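Local coordinates for malonyl CoA-acyl carrier protein transacylase (Staphylococcus aureus, PDB 3IM9) that transfers the malonyl group from malonyl-CoA to holo-acyl carrier protein, supplying malonyl-ACP for fatty acid biosynthesis, at residues Met94-Gly99 with Ser259-Ile264; Phe225-Ala230 with Val248-Met253; Val235-Ala240 with Val254-Ser259. One frame throughout, in Å; residues are numbered along the deposited sequence.

Contact 1. Residues Met94-Gly99 with Ser259-Ile264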
loop_
_atom_site.group_PDB
_atom_site.type_symbol
_atom_site.label_atom_id
_atom_site.label_comp_id
_atom_site.label_asym_id
_atom_site.label_seq_id
_atom_site.Cartn_x
_atom_site.Cartn_y
_atom_site.Cartn_z
ATOM N N MET A 94 -4.881 -6.644 -4.751
ATOM C CA MET A 94 -3.982 -5.467 -4.921
ATOM C C MET A 94 -3.776 -4.847 -3.572
ATOM O O MET A 94 -4.511 -5.118 -2.632
ATOM C CB MET A 94 -4.556 -4.390 -5.900
ATOM C CG MET A 94 -5.817 -3.733 -5.414
ATOM S SD MET A 94 -6.300 -2.314 -6.364
ATOM C CE MET A 94 -7.912 -2.115 -5.650
ATOM N N GLY A 95 -2.713 -4.076 -3.454
ATOM C CA GLY A 95 -2.470 -3.364 -2.140
ATOM C C GLY A 95 -1.743 -2.068 -2.422
ATOM O O GLY A 95 -1.026 -1.934 -3.441
ATOM N N HIS A 96 -1.879 -1.122 -1.490
ATOM C CA HIS A 96 -1.350 0.241 -1.757
ATOM C C HIS A 96 0.074 0.379 -1.263
ATOM O O HIS A 96 0.292 0.374 -0.039
ATOM C CB HIS A 96 -2.270 1.254 -1.093
ATOM C CG HIS A 96 -2.084 2.653 -1.602
ATOM N ND1 HIS A 96 -1.009 3.438 -1.180
ATOM C CD2 HIS A 96 -2.897 3.450 -2.330
ATOM C CE1 HIS A 96 -1.098 4.632 -1.768
ATOM N NE2 HIS A 96 -2.257 4.683 -2.436
ATOM N N SER A 97 1.026 0.407 -2.212
ATOM C CA SER A 97 2.448 0.627 -1.914
ATOM C C SER A 97 2.964 -0.538 -1.050
ATOM O O SER A 97 3.162 -1.645 -1.574
ATOM C CB SER A 97 2.722 1.992 -1.336
ATOM O OG SER A 97 4.126 2.164 -1.179
ATOM N N LEU A 98 3.167 -0.364 0.262
ATOM C CA LEU A 98 3.489 -1.510 1.121
ATOM C C LEU A 98 2.436 -2.639 0.918
ATOM O O LEU A 98 2.767 -3.841 0.964
ATOM C CB LEU A 98 3.526 -0.983 2.574
ATOM C CG LEU A 98 3.790 -2.060 3.662
ATOM C CD1 LEU A 98 2.511 -2.902 4.037
ATOM C CD2 LEU A 98 5.017 -2.939 3.347
ATOM N N GLY A 99 1.176 -2.254 0.850
ATOM C CA GLY A 99 0.105 -3.236 0.744
ATOM C C GLY A 99 0.287 -4.254 -0.379
ATOM O O GLY A 99 -0.276 -5.346 -0.297
ATOM N N SER A 259 8.019 4.868 -8.978
ATOM C CA SER A 259 6.894 5.098 -9.888
ATOM C C SER A 259 5.640 5.437 -9.109
ATOM O O SER A 259 5.486 4.976 -7.959
ATOM C CB SER A 259 6.632 3.810 -10.692
ATOM O OG SER A 259 7.847 3.458 -11.407
ATOM N N PRO A 260 4.712 6.164 -9.693
ATOM C CA PRO A 260 3.454 6.513 -9.009
ATOM C C PRO A 260 2.619 5.242 -8.742
ATOM O O PRO A 260 2.665 4.276 -9.533
ATOM C CB PRO A 260 2.703 7.441 -9.981
ATOM C CG PRO A 260 3.630 7.590 -11.146
ATOM C CD PRO A 260 4.855 6.794 -11.021
ATOM N N VAL A 261 1.877 5.255 -7.627
ATOM C CA VAL A 261 0.907 4.192 -7.299
ATOM C C VAL A 261 -0.347 4.442 -8.042
ATOM O O VAL A 261 -1.044 5.435 -7.783
ATOM C CB VAL A 261 0.677 4.169 -5.763
ATOM C CG1 VAL A 261 -0.411 3.135 -5.423
ATOM C CG2 VAL A 261 1.983 3.768 -5.025
ATOM N N GLN A 262 -0.625 3.571 -9.011
ATOM C CA GLN A 262 -1.813 3.741 -9.862
ATOM C C GLN A 262 -3.054 3.179 -9.238
ATOM O O GLN A 262 -3.636 2.202 -9.745
ATOM C CB GLN A 262 -1.528 3.123 -11.258
ATOM C CG GLN A 262 -0.283 3.738 -11.919
ATOM C CD GLN A 262 -0.547 5.129 -12.464
ATOM O OE1 GLN A 262 -1.646 5.677 -12.428
ATOM N NE2 GLN A 262 0.548 5.774 -12.907
ATOM N N PHE A 263 -3.491 3.709 -8.089
ATOM C CA PHE A 263 -4.633 3.072 -7.421
ATOM C C PHE A 263 -5.943 3.227 -8.149
ATOM O O PHE A 263 -6.703 2.240 -8.185
ATOM C CB PHE A 263 -4.729 3.576 -5.955
ATOM C CG PHE A 263 -5.705 2.735 -5.130
ATOM C CD1 PHE A 263 -6.981 3.217 -4.919
ATOM C CD2 PHE A 263 -5.308 1.503 -4.670
ATOM C CE1 PHE A 263 -7.934 2.425 -4.214
ATOM C CE2 PHE A 263 -6.199 0.685 -3.891
ATOM C CZ PHE A 263 -7.530 1.161 -3.670
ATOM N N ILE A 264 -6.196 4.403 -8.724
ATOM C CA ILE A 264 -7.461 4.568 -9.490
ATOM C C ILE A 264 -7.456 3.565 -10.666
ATOM O O ILE A 264 -8.454 2.829 -10.814
ATOM C CB ILE A 264 -7.615 6.006 -10.006
ATOM C CG1 ILE A 264 -7.817 6.934 -8.788
ATOM C CG2 ILE A 264 -8.853 6.150 -10.918
ATOM C CD1 ILE A 264 -7.785 8.409 -9.253
#
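Phe263, the first residue of helix 263-272, meets His96 with the near part of its side chain and Met94 with the far part. With CG anti to the backbone N (chi1 -168°), the ring is carried out toward the 94-99 segment. Phe263 CB lies 4.1 Å from His96 CD2; CG and then CD2 of the phenyl ring stay close to that same imidazole carbon, with Phe263 CD2 lying near the plane of the imidazole, at its edge. The two rings meet obliquely, their planes at 47°. Farther out the partner changes: Phe263 CE2 is 3.7 Å from the methyl CE of Met94 and 3.9 Å from its SD, and CZ also touches CE. This is a Met-aromatic contact in which Met94 SD approaches the phenyl ring of Phe263 obliquely, 4.7 Å from its centroid. Met94 gets there with an extended chain that crosses the phenyl side chain at about a right angle. Met94 and Gly95 end strand 92-95, and the type II' turn from His96 to Gly99 leads into helix 99-106; with its Gly-His-Ser-Leu-Gly sequence this fits the nucleophile elbow. Ser97, at its tip, has a positive phi and is probably the catalytic serine; its OG is hydrogen-bonded to His207 and Arg122. Val261 packs against His96 and Ser97, one branch to each. Its CG1 lies over the imidazole of His96, 3.9 Å from the centroid and 12° off the normal, a CH-pi contact, while CG2 reaches CB of Ser97 at 4.2 Å. The imidazole NE2 of His96 is itself hydrogen-bonded to OD1 of Asn168.

Contact 2. Residues Phe225-Ala230 with Val248-Met253. With CA (calcium ion), chain B.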
loop_
_atom_site.group_PDB
_atom_site.type_symbol
_atom_site.label_atom_id
_atom_site.label_comp_id
_atom_site.label_asym_id
_atom_site.label_seq_id
_atom_site.Cartn_x
_atom_site.Cartn_y
_atom_site.Cartn_z
ATOM N N PHE A 225 15.821 -14.062 -1.760
ATOM C CA PHE A 225 14.646 -14.830 -1.447
ATOM C C PHE A 225 14.137 -15.470 -2.712
ATOM O O PHE A 225 14.344 -14.942 -3.819
ATOM C CB PHE A 225 13.573 -13.825 -0.931
ATOM C CG PHE A 225 14.044 -13.094 0.283
ATOM C CD1 PHE A 225 14.747 -11.883 0.177
ATOM C CD2 PHE A 225 13.872 -13.682 1.579
ATOM C CE1 PHE A 225 15.292 -11.299 1.269
ATOM C CE2 PHE A 225 14.410 -13.080 2.696
ATOM C CZ PHE A 225 15.159 -11.841 2.572
ATOM N N GLU A 226 13.316 -16.507 -2.561
ATOM C CA GLU A 226 12.716 -17.177 -3.699
ATOM C C GLU A 226 11.359 -16.552 -3.971
ATOM O O GLU A 226 10.511 -16.431 -3.095
ATOM C CB GLU A 226 12.559 -18.675 -3.342
ATOM C CG GLU A 226 11.779 -19.413 -4.389
ATOM C CD GLU A 226 11.558 -20.878 -3.989
ATOM O OE1 GLU A 226 10.356 -21.300 -3.951
ATOM O OE2 GLU A 226 12.600 -21.563 -3.688
ATOM N N TRP A 227 11.149 -16.078 -5.190
ATOM C CA TRP A 227 9.901 -15.550 -5.622
ATOM C C TRP A 227 9.173 -16.600 -6.452
ATOM O O TRP A 227 9.791 -17.290 -7.323
ATOM C CB TRP A 227 10.113 -14.311 -6.500
ATOM C CG TRP A 227 10.730 -13.183 -5.723
ATOM C CD1 TRP A 227 11.921 -13.174 -5.068
ATOM C CD2 TRP A 227 10.109 -11.905 -5.487
ATOM N NE1 TRP A 227 12.108 -11.916 -4.425
ATOM C CE2 TRP A 227 10.993 -11.163 -4.674
ATOM C CE3 TRP A 227 8.885 -11.340 -5.897
ATOM C CZ2 TRP A 227 10.704 -9.829 -4.246
ATOM C CZ3 TRP A 227 8.610 -9.983 -5.485
ATOM C CH2 TRP A 227 9.516 -9.295 -4.660
ATOM N N ARG A 228 7.894 -16.768 -6.209
ATOM C CA ARG A 228 7.067 -17.698 -6.955
ATOM C C ARG A 228 6.057 -17.075 -7.804
ATOM O O ARG A 228 5.642 -15.921 -7.574
ATOM C CB ARG A 228 6.378 -18.686 -5.983
ATOM C CG ARG A 228 7.397 -19.555 -5.253
ATOM C CD ARG A 228 6.722 -20.488 -4.284
ATOM N NE ARG A 228 6.040 -19.741 -3.224
ATOM C CZ ARG A 228 6.626 -19.190 -2.148
ATOM N NH1 ARG A 228 7.955 -19.260 -1.919
ATOM N NH2 ARG A 228 5.863 -18.579 -1.267
ATOM N N ASP A 229 5.509 -17.809 -8.767
ATOM C CA ASP A 229 4.364 -17.287 -9.525
ATOM C C ASP A 229 3.163 -17.035 -8.595
ATOM O O ASP A 229 3.065 -17.659 -7.539
ATOM C CB ASP A 229 3.973 -18.252 -10.644
ATOM C CG ASP A 229 4.984 -18.274 -11.774
ATOM O OD1 ASP A 229 5.679 -17.256 -11.971
ATOM O OD2 ASP A 229 5.084 -19.311 -12.463
ATOM N N ALA A 230 2.254 -16.130 -8.973
ATOM C CA ALA A 230 1.091 -15.835 -8.115
ATOM C C ALA A 230 -0.001 -16.890 -8.399
ATOM O O ALA A 230 -0.264 -17.202 -9.609
ATOM C CB ALA A 230 0.568 -14.424 -8.469
ATOM N N VAL A 248 8.097 -10.963 -13.675
ATOM C CA VAL A 248 7.478 -9.726 -13.982
ATOM C C VAL A 248 7.091 -9.031 -12.636
ATOM O O VAL A 248 7.329 -7.824 -12.466
ATOM C CB VAL A 248 6.246 -9.921 -14.755
ATOM C CG1 VAL A 248 5.415 -8.633 -14.900
ATOM C CG2 VAL A 248 6.637 -10.606 -16.162
ATOM N N ILE A 249 6.522 -9.789 -11.722
ATOM C CA ILE A 249 6.125 -9.174 -10.425
ATOM C C ILE A 249 7.339 -8.652 -9.717
ATOM O O ILE A 249 7.336 -7.472 -9.217
ATOM C CB ILE A 249 5.372 -10.213 -9.631
ATOM C CG1 ILE A 249 4.006 -10.447 -10.214
ATOM C CG2 ILE A 249 5.238 -9.796 -8.124
ATOM C CD1 ILE A 249 3.276 -11.663 -9.602
ATOM N N LYS A 250 8.428 -9.411 -9.646
ATOM C CA LYS A 250 9.628 -8.994 -8.914
ATOM C C LYS A 250 10.197 -7.702 -9.543
ATOM O O LYS A 250 10.536 -6.707 -8.855
ATOM C CB LYS A 250 10.659 -10.135 -8.913
ATOM C CG LYS A 250 12.001 -9.793 -8.198
ATOM C CD LYS A 250 12.974 -11.051 -8.203
ATOM C CE LYS A 250 14.355 -10.681 -7.609
ATOM N NZ LYS A 250 15.406 -11.710 -7.935
ATOM N N SER A 251 10.283 -7.654 -10.873
ATOM C CA SER A 251 10.827 -6.466 -11.528
ATOM C C SER A 251 9.932 -5.251 -11.235
ATOM O O SER A 251 10.409 -4.133 -10.972
ATOM C CB SER A 251 10.759 -6.710 -13.061
ATOM O OG SER A 251 11.201 -5.543 -13.703
ATOM N N ASN A 252 8.631 -5.479 -11.183
ATOM C CA ASN A 252 7.676 -4.391 -10.891
ATOM C C ASN A 252 7.718 -3.958 -9.427
ATOM O O ASN A 252 7.316 -2.807 -9.167
ATOM C CB ASN A 252 6.279 -4.851 -11.279
ATOM C CG ASN A 252 6.055 -4.708 -12.791
ATOM O OD1 ASN A 252 6.789 -3.965 -13.468
ATOM N ND2 ASN A 252 5.063 -5.369 -13.289
ATOM N N MET A 253 8.231 -4.796 -8.536
ATOM C CA MET A 253 8.393 -4.306 -7.180
ATOM C C MET A 253 9.564 -3.361 -7.091
ATOM O O MET A 253 9.544 -2.453 -6.176
ATOM C CB MET A 253 8.677 -5.505 -6.215
ATOM C CG MET A 253 7.419 -6.513 -6.108
ATOM S SD MET A 253 5.795 -5.806 -6.214
ATOM C CE MET A 253 5.727 -4.748 -4.687
HETATM CA CA CA B . 8.551 -2.024 -3.748
HETATM O O HOH W 1 15.322 -14.164 -6.290
#
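Lys250 NZ is tied to the 225-230 segment through a water: the water accepts from NZ at 3.0 Å and donates to Phe225 O at 2.8 Å. Asn223 OD1, just before the segment, takes a second hydrogen bond from the same ammonium. Between that polar tip and helix 246-256, the lysine chain runs fully extended across one face of Trp227. Lys250 CB touches the six-membered ring, 3.7 Å from Trp227 CE3; CG stands over the centre of the indole; Lys250 CD sits almost exactly above the five-membered ring of Trp227, 3.8 Å from its centroid and 3° off the normal, a CH-pi contact. CE then passes Trp227 NE1, whose own hydrogen bond goes to Ile222 O. Met253 and Ile249, from the same helix, meet the edge of the indole. Met253 CG lies near the ring plane, 3.7 Å from Trp227 CZ3, and Ile249 CG2 approaches the same carbon at 4.3 Å. Ile249 also sends CD1 to Ala230 CB, 4.0 Å away, extending the apolar seam between loop and helix. The backbone O of Met253 binds calcium at 2.7 Å, with Tyr101 OH and Gln256 OE1 as further ligands. What lies on the indole is thus the lysine's hydrocarbon chain, while the ammonium reaches past the ring to oxygen partners, where its charge is probably better solvated.

Contact 3. Residues Val235-Ala240 with Val254-Ser259. With CA (calcium ion), chain B.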
loop_
_atom_site.group_PDB
_atom_site.type_symbol
_atom_site.label_atom_id
_atom_site.label_comp_id
_atom_site.label_asym_id
_atom_site.label_seq_id
_atom_site.Cartn_x
_atom_site.Cartn_y
_atom_site.Cartn_z
ATOM N N VAL A 235 -2.802 -7.128 -9.031
ATOM C CA VAL A 235 -2.874 -5.920 -9.878
ATOM C C VAL A 235 -1.811 -4.975 -9.338
ATOM O O VAL A 235 -1.949 -4.469 -8.232
ATOM C CB VAL A 235 -4.236 -5.310 -9.889
ATOM C CG1 VAL A 235 -4.305 -4.089 -10.857
ATOM C CG2 VAL A 235 -5.227 -6.389 -10.422
ATOM N N GLN A 236 -0.731 -4.774 -10.081
ATOM C CA GLN A 236 0.446 -4.073 -9.560
ATOM C C GLN A 236 0.303 -2.564 -9.654
ATOM O O GLN A 236 -0.318 -1.999 -10.592
ATOM C CB GLN A 236 1.745 -4.541 -10.220
ATOM C CG GLN A 236 1.920 -6.021 -9.892
ATOM C CD GLN A 236 3.390 -6.457 -10.076
ATOM O OE1 GLN A 236 3.798 -6.885 -11.192
ATOM N NE2 GLN A 236 4.190 -6.369 -9.030
ATOM N N ASN A 237 0.885 -1.875 -8.639
ATOM C CA ASN A 237 0.783 -0.438 -8.574
ATOM C C ASN A 237 1.427 0.282 -9.765
ATOM O O ASN A 237 0.992 1.385 -10.102
ATOM C CB ASN A 237 1.501 0.061 -7.287
ATOM C CG ASN A 237 0.755 -0.189 -6.005
ATOM O OD1 ASN A 237 -0.450 -0.588 -5.949
ATOM N ND2 ASN A 237 1.492 0.023 -4.946
ATOM N N VAL A 238 2.504 -0.298 -10.314
ATOM C CA VAL A 238 3.321 0.421 -11.367
ATOM C C VAL A 238 2.479 0.534 -12.631
ATOM O O VAL A 238 2.497 1.560 -13.280
ATOM C CB VAL A 238 4.669 -0.289 -11.647
ATOM C CG1 VAL A 238 5.552 -0.216 -10.522
ATOM C CG2 VAL A 238 4.568 -1.730 -11.963
ATOM N N ASN A 239 1.736 -0.542 -12.981
ATOM C CA ASN A 239 1.083 -0.597 -14.336
ATOM C C ASN A 239 -0.388 -0.849 -14.321
ATOM O O ASN A 239 -1.032 -0.811 -15.375
ATOM C CB ASN A 239 1.822 -1.708 -15.198
ATOM C CG ASN A 239 1.600 -3.142 -14.645
ATOM O OD1 ASN A 239 1.089 -3.326 -13.531
ATOM N ND2 ASN A 239 1.933 -4.204 -15.460
ATOM N N ALA A 240 -0.964 -1.041 -13.116
ATOM C CA ALA A 240 -2.435 -1.183 -12.972
ATOM C C ALA A 240 -2.971 -2.337 -13.789
ATOM O O ALA A 240 -4.105 -2.199 -14.301
ATOM C CB ALA A 240 -3.191 0.157 -13.296
ATOM N N VAL A 254 10.635 -3.588 -7.879
ATOM C CA VAL A 254 11.685 -2.616 -7.852
ATOM C C VAL A 254 11.185 -1.274 -8.529
ATOM O O VAL A 254 11.394 -0.165 -7.951
ATOM C CB VAL A 254 12.943 -3.143 -8.640
ATOM C CG1 VAL A 254 14.028 -2.095 -8.527
ATOM C CG2 VAL A 254 13.363 -4.445 -7.959
ATOM N N LYS A 255 10.479 -1.393 -9.656
ATOM C CA LYS A 255 9.965 -0.139 -10.339
ATOM C C LYS A 255 8.978 0.610 -9.452
ATOM O O LYS A 255 8.907 1.818 -9.503
ATOM C CB LYS A 255 9.250 -0.475 -11.633
ATOM C CG LYS A 255 10.210 -1.138 -12.613
ATOM C CD LYS A 255 9.489 -1.413 -13.935
ATOM C CE LYS A 255 10.581 -1.955 -14.937
ATOM N NZ LYS A 255 9.961 -2.267 -16.289
ATOM N N GLN A 256 8.273 -0.145 -8.600
ATOM C CA GLN A 256 7.237 0.437 -7.732
ATOM C C GLN A 256 7.859 1.551 -6.852
ATOM O O GLN A 256 7.191 2.566 -6.565
ATOM C CB GLN A 256 6.658 -0.648 -6.830
ATOM C CG GLN A 256 5.357 -0.194 -6.110
ATOM C CD GLN A 256 5.218 -0.853 -4.735
ATOM O OE1 GLN A 256 6.180 -0.968 -3.980
ATOM N NE2 GLN A 256 4.028 -1.285 -4.423
ATOM N N LEU A 257 9.110 1.392 -6.487
ATOM C CA LEU A 257 9.791 2.353 -5.578
ATOM C C LEU A 257 9.763 3.749 -6.150
ATOM O O LEU A 257 9.688 4.695 -5.318
ATOM C CB LEU A 257 11.238 1.939 -5.288
ATOM C CG LEU A 257 11.388 0.540 -4.601
ATOM C CD1 LEU A 257 12.852 0.177 -4.604
ATOM C CD2 LEU A 257 10.857 0.621 -3.134
ATOM N N TYR A 258 9.952 3.858 -7.449
ATOM C CA TYR A 258 10.187 5.183 -8.010
ATOM C C TYR A 258 9.129 5.585 -8.981
ATOM O O TYR A 258 9.315 6.523 -9.819
ATOM C CB TYR A 258 11.603 5.299 -8.622
ATOM C CG TYR A 258 11.934 4.221 -9.641
ATOM C CD1 TYR A 258 12.659 3.080 -9.214
ATOM C CD2 TYR A 258 11.540 4.346 -10.947
ATOM C CE1 TYR A 258 12.981 2.112 -10.143
ATOM C CE2 TYR A 258 11.846 3.367 -11.871
ATOM C CZ TYR A 258 12.550 2.277 -11.444
ATOM O OH TYR A 258 12.834 1.338 -12.496
ATOM N N SER A 259 8.019 4.868 -8.978
ATOM C CA SER A 259 6.894 5.098 -9.888
ATOM C C SER A 259 5.640 5.437 -9.109
ATOM O O SER A 259 5.486 4.976 -7.959
ATOM C CB SER A 259 6.632 3.810 -10.692
ATOM O OG SER A 259 7.847 3.458 -11.407
HETATM CA CA CA B . 8.551 -2.024 -3.748
#
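The C-terminal part of helix 246-256, where Gln256 binds calcium, packs here on the loop between strands 234-235 and 242-243, with Val238 and Asn237 facing Gln256. Val238 makes the closest apolar approach. Its CG1 is anti to the carbonyl carbon (chi1 -67°) and meets the backbone rather than a side-chain tip, lying 3.3 Å from Gln256 CA and equally near Gln256 N, a short approach. The same methyl group also touches Lys255 CB at 3.9 Å and, across the turn, Ser259 CB at 4.2 Å, so a single branch touches Lys255, Gln256 and Ser259. The Asn237 side chain crosses that of Gln256 at a slant: its CB is 4.0 Å from Gln256 CG, and the two amide planes are inclined by only 23°. A bend at chi2 belongs to the course by which the Gln256 chain brings its amide to the ion; Gln256 OE1 binds calcium at 2.6 Å and also accepts a hydrogen bond from Arg122. Leu257 brings CD2 to 3.6 Å from the ion, lining the site with a methyl group. Past Gln256 the chain folds into a type I turn ending at Ser259. Lys255 O is gripped from opposite faces of its plane, by Tyr258 N and by Ser259 OG; the hydroxyl donates over 2.7 Å from 47° above the carbonyl plane, which helps fix the turn. That turn presents Ser259 O to ND1 of His207, probably the catalytic histidine, and Gln256 O offers it a weaker bond. Backbone carbonyls orienting the histidine, in the place an acidic residue takes in a classical triad, are consistent with the Ser-His dyad of FabD-type acyltransferases.

How the contacts relate
Contacts 1 and 3 form one neighbourhood, their centres 7 Å apart and Ser259 common to both. Two hydrogen bonds probably join them: Gln256 NE2 to Ser97 O at 3.0 Å, and Gln262 N to Asn237 O at 2.9 Å. The nucleophile elbow is thereby tied to the calcium-binding glutamine. Contact 2 uses the preceding part of helix 246-256 and lies farther out, its centre 16 Å from that of contact 1 and 12 Å from that of contact 3. It connects inward to contact 3 through a probable hydrogen bond from Asn252 ND2 to Gln236 OE1, 2.9 Å. Calcium links contacts 2 and 3 directly, and the side chain of Ser97 is about 7 Å from the ion.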